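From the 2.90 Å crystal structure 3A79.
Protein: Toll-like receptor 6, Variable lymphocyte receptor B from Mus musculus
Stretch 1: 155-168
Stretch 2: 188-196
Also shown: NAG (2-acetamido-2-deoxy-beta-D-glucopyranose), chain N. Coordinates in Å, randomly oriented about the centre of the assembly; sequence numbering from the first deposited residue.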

# COMPACT_ATOMS: atom_id res chain seq x y z
N ALA B 155 -9.52 -46.53 -2.64
CA ALA B 155 -10.08 -47.66 -1.93
C ALA B 155 -10.60 -47.23 -0.57
O ALA B 155 -10.37 -46.11 -0.14
N ALA B 156 -11.31 -48.14 0.09
CA ALA B 156 -11.87 -47.90 1.41
C ALA B 156 -11.25 -48.82 2.48
O ALA B 156 -11.42 -48.62 3.69
N LYS B 157 -10.51 -49.83 2.02
CA LYS B 157 -9.85 -50.77 2.91
C LYS B 157 -8.42 -50.99 2.44
O LYS B 157 -8.17 -51.07 1.24
N PHE B 158 -7.50 -51.15 3.38
CA PHE B 158 -6.11 -51.45 3.02
C PHE B 158 -5.48 -52.62 3.79
O PHE B 158 -5.57 -52.69 5.01
N ARG B 159 -4.86 -53.56 3.06
CA ARG B 159 -4.05 -54.60 3.70
C ARG B 159 -2.59 -54.45 3.29
O ARG B 159 -2.29 -53.91 2.24
N GLN B 160 -1.68 -54.92 4.13
CA GLN B 160 -0.27 -54.58 3.96
C GLN B 160 0.21 -54.83 2.54
O GLN B 160 0.99 -54.06 1.98
N LEU B 161 -0.29 -55.91 1.96
CA LEU B 161 0.28 -56.44 0.73
C LEU B 161 -0.44 -56.03 -0.55
O LEU B 161 -0.13 -56.56 -1.61
N ASP B 162 -1.39 -55.11 -0.47
CA ASP B 162 -2.27 -54.84 -1.61
C ASP B 162 -1.54 -54.40 -2.89
O ASP B 162 -1.93 -54.79 -3.98
N LEU B 163 -0.47 -53.62 -2.75
CA LEU B 163 0.27 -53.13 -3.91
C LEU B 163 1.51 -53.96 -4.26
O LEU B 163 2.47 -53.45 -4.84
N LEU B 164 1.49 -55.24 -3.92
CA LEU B 164 2.65 -56.10 -4.12
C LEU B 164 2.95 -56.34 -5.60
O LEU B 164 4.10 -56.32 -6.02
N PRO B 165 1.90 -56.58 -6.40
CA PRO B 165 2.14 -56.80 -7.83
C PRO B 165 2.86 -55.65 -8.55
O PRO B 165 3.52 -55.91 -9.56
N VAL B 166 2.76 -54.42 -8.06
CA VAL B 166 3.48 -53.33 -8.73
C VAL B 166 4.76 -52.87 -8.00
O VAL B 166 5.30 -51.80 -8.29
N ALA B 167 5.26 -53.69 -7.08
CA ALA B 167 6.42 -53.34 -6.28
C ALA B 167 7.74 -53.40 -7.04
O ALA B 167 8.77 -52.96 -6.54
N HIS B 168 7.70 -53.94 -8.25
CA HIS B 168 8.93 -54.06 -9.03
C HIS B 168 8.93 -53.23 -10.31
O HIS B 168 9.64 -53.55 -11.25
N THR B 188 -5.76 -51.91 13.27
CA THR B 188 -5.10 -51.04 12.30
C THR B 188 -4.77 -51.67 10.94
O THR B 188 -4.14 -52.73 10.85
N GLU B 189 -5.22 -51.00 9.89
CA GLU B 189 -4.94 -51.40 8.54
C GLU B 189 -3.49 -51.02 8.20
O GLU B 189 -2.97 -50.02 8.68
N SER B 190 -2.82 -51.85 7.40
CA SER B 190 -1.47 -51.53 6.98
C SER B 190 -1.49 -51.37 5.48
O SER B 190 -2.48 -51.69 4.83
N LEU B 191 -0.39 -50.89 4.92
CA LEU B 191 -0.25 -50.83 3.48
C LEU B 191 1.17 -50.49 3.10
O LEU B 191 1.69 -49.43 3.44
N GLN B 192 1.81 -51.41 2.40
CA GLN B 192 3.17 -51.20 1.96
C GLN B 192 3.10 -50.44 0.65
O GLN B 192 2.46 -50.92 -0.29
N ILE B 193 3.72 -49.27 0.60
CA ILE B 193 3.83 -48.49 -0.63
C ILE B 193 5.08 -48.82 -1.44
O ILE B 193 6.20 -48.66 -0.97
N PRO B 194 4.89 -49.28 -2.69
CA PRO B 194 6.00 -49.61 -3.58
C PRO B 194 6.93 -48.42 -3.74
O PRO B 194 6.48 -47.30 -3.52
N ASN B 195 8.19 -48.64 -4.09
CA ASN B 195 9.09 -47.51 -4.31
C ASN B 195 8.55 -46.58 -5.39
O ASN B 195 8.31 -47.01 -6.52
N THR B 196 8.33 -45.32 -5.03
CA THR B 196 7.87 -44.31 -5.98
C THR B 196 8.70 -43.07 -5.81
O THR B 196 9.13 -42.76 -4.70

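The two stretches bury 648 Å² between them and are joined by two hydrogen bonds, with apolar side chains filling the space alongside. One bond is made by a side chain. Glu189 starts sideways at its CA-to-CB bond, but with an m, t rotamer the end of the side chain comes nearer stretch 1, where Glu189 OE1 accepts from Phe158 N at 2.9 Å. The second joins main chains: Gln192 N donates to Gln160 O at 2.8 Å. Between these two points Ser190 O lies 3.3 Å from Phe158 O, a pair of acceptors that cannot bond.

Apolar contacts form two groups. In the first, Phe158 (chi1 m, chi2 95°) points toward stretch 2, and its CD2 lies 3.7 Å from Leu191 CD2. Leu191 directs its CA-to-CB bond away overall, yet its t, p rotamer leaves CD1 3.2 Å from Arg159 O and 3.9 Å from Asp162 CB. CD1 of Leu163 (m, t) lies 4.5 Å from Leu191 CD2, a looser contact. The second group centres on Pro194, C-gamma exo, which directs its CA-to-CB bond toward stretch 1. Pro194 CG lies 3.6 Å from Leu163 CB and 4.0 Å from Val166 CG2, while Pro194 CB is 3.9 Å from Ala167 CA.

Polar side chains add further contacts. Gln160 (t, t) and Ser190 (m) meet through their CB atoms at 3.8 Å, and Gln192 (t, p) points toward stretch 1, with Gln192 CB 3.2 Å from Gln160 O. Within stretch 1, Asp162 (m) braces the type I turn that begins at Arg159: OD1 forms a salt bridge with Arg159 NH2 at 3.3 Å, and OD2 accepts a weak hydrogen bond from Arg159 N, also at 3.3 Å.

The bound sugar is covalent: Asn195 (chi1 m) carries the NAG through a 1.5 Å bond from ND2 to C1, the linkage of an N-glycan.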

# COMPACT_ATOMS: atom_id res chain seq x y z
CB ALA B 155 -9.03 -48.73 -1.79
CB ALA B 156 -13.38 -48.06 1.37
CB LYS B 157 -10.55 -52.13 2.85
CG LYS B 157 -11.96 -52.21 3.38
CD LYS B 157 -12.35 -53.68 3.44
CE LYS B 157 -13.85 -53.92 3.33
NZ LYS B 157 -14.13 -55.39 3.27
CB PHE B 158 -5.26 -50.18 3.12
CG PHE B 158 -5.79 -49.04 2.29
CD1 PHE B 158 -6.62 -48.08 2.85
CD2 PHE B 158 -5.49 -48.96 0.94
CE1 PHE B 158 -7.12 -47.04 2.08
CE2 PHE B 158 -5.99 -47.92 0.17
CZ PHE B 158 -6.81 -46.97 0.74
CB ARG B 159 -4.57 -56.00 3.39
CG ARG B 159 -5.79 -56.41 4.21
CD ARG B 159 -7.06 -55.81 3.64
NE ARG B 159 -7.14 -55.97 2.19
CZ ARG B 159 -7.46 -57.12 1.58
NH1 ARG B 159 -7.72 -58.21 2.30
NH2 ARG B 159 -7.51 -57.16 0.25
CB GLN B 160 0.63 -55.34 4.95
CG GLN B 160 2.02 -54.72 5.05
CD GLN B 160 3.08 -55.69 5.56
OE1 GLN B 160 2.86 -56.90 5.60
NE2 GLN B 160 4.23 -55.14 5.96
CB LEU B 161 0.33 -57.96 0.82
CG LEU B 161 1.46 -58.53 1.67
CD1 LEU B 161 1.61 -60.00 1.36
CD2 LEU B 161 2.74 -57.79 1.37
CB ASP B 162 -3.39 -53.85 -1.24
CG ASP B 162 -4.56 -54.53 -0.52
OD1 ASP B 162 -4.55 -55.77 -0.34
OD2 ASP B 162 -5.50 -53.80 -0.13
CB LEU B 163 0.66 -51.66 -3.72
CG LEU B 163 -0.52 -50.70 -3.58
CD1 LEU B 163 -0.06 -49.29 -3.20
CD2 LEU B 163 -1.30 -50.71 -4.87
CB LEU B 164 2.49 -57.43 -3.37
CG LEU B 164 3.70 -57.90 -2.56
CD1 LEU B 164 3.85 -59.43 -2.58
CD2 LEU B 164 4.96 -57.23 -3.07
CB PRO B 165 0.73 -57.00 -8.38
CG PRO B 165 -0.03 -57.57 -7.22
CD PRO B 165 0.50 -56.86 -6.02
CB VAL B 166 2.56 -52.12 -9.09
CG1 VAL B 166 1.43 -52.56 -10.03
CG2 VAL B 166 1.99 -51.44 -7.85
CB ALA B 167 6.50 -54.23 -5.06
CB HIS B 168 9.19 -55.52 -9.39
CG HIS B 168 9.48 -56.38 -8.20
ND1 HIS B 168 10.76 -56.81 -7.90
CD2 HIS B 168 8.67 -56.90 -7.26
CE1 HIS B 168 10.71 -57.56 -6.81
NE2 HIS B 168 9.46 -57.63 -6.40
CB THR B 188 -3.86 -50.32 12.91
OG1 THR B 188 -4.25 -49.04 13.42
CG2 THR B 188 -2.76 -50.13 11.87
CB GLU B 189 -5.95 -50.75 7.58
CG GLU B 189 -7.41 -50.75 8.11
CD GLU B 189 -8.46 -50.11 7.17
OE1 GLU B 189 -8.27 -50.13 5.93
OE2 GLU B 189 -9.49 -49.61 7.67
CB SER B 190 -0.49 -52.64 7.37
OG SER B 190 -0.67 -53.05 8.72
CB LEU B 191 -1.20 -49.80 2.89
CG LEU B 191 -1.11 -49.74 1.37
CD1 LEU B 191 -1.62 -51.07 0.82
CD2 LEU B 191 -1.86 -48.53 0.82
CB GLN B 192 3.85 -52.55 1.75
CG GLN B 192 5.25 -52.45 1.19
CD GLN B 192 6.29 -52.28 2.27
OE1 GLN B 192 6.59 -53.23 3.01
NE2 GLN B 192 6.84 -51.07 2.38
CB ILE B 193 3.83 -46.97 -0.36
CG1 ILE B 193 2.40 -46.46 -0.16
CG2 ILE B 193 4.45 -46.24 -1.52
CD1 ILE B 193 1.89 -46.59 1.24
CB PRO B 194 5.31 -49.90 -4.92
CG PRO B 194 3.90 -50.24 -4.56
CD PRO B 194 3.58 -49.43 -3.35
CB ASN B 195 10.50 -47.99 -4.67
CG ASN B 195 10.90 -49.23 -3.91
OD1 ASN B 195 10.09 -50.15 -3.75
ND2 ASN B 195 12.15 -49.28 -3.43
CB THR B 196 6.43 -43.87 -5.70
OG1 THR B 196 5.64 -44.98 -5.27
CG2 THR B 196 5.82 -43.29 -6.94
C1 NAG N . 12.22 -50.74 -3.35
C2 NAG N . 13.59 -51.19 -3.89
C3 NAG N . 13.74 -52.70 -3.75
C4 NAG N . 13.61 -53.10 -2.28
C5 NAG N . 12.33 -52.55 -1.62
C6 NAG N . 12.47 -52.66 -0.09
C7 NAG N . 13.38 -49.79 -5.96
C8 NAG N . 14.00 -48.43 -5.76
N2 NAG N . 13.91 -50.79 -5.26
O3 NAG N . 14.99 -53.13 -4.24
O4 NAG N . 13.67 -54.51 -2.20
O5 NAG N . 12.03 -51.20 -2.00
O6 NAG N . 11.28 -52.53 0.68
O7 NAG N . 12.46 -49.94 -6.77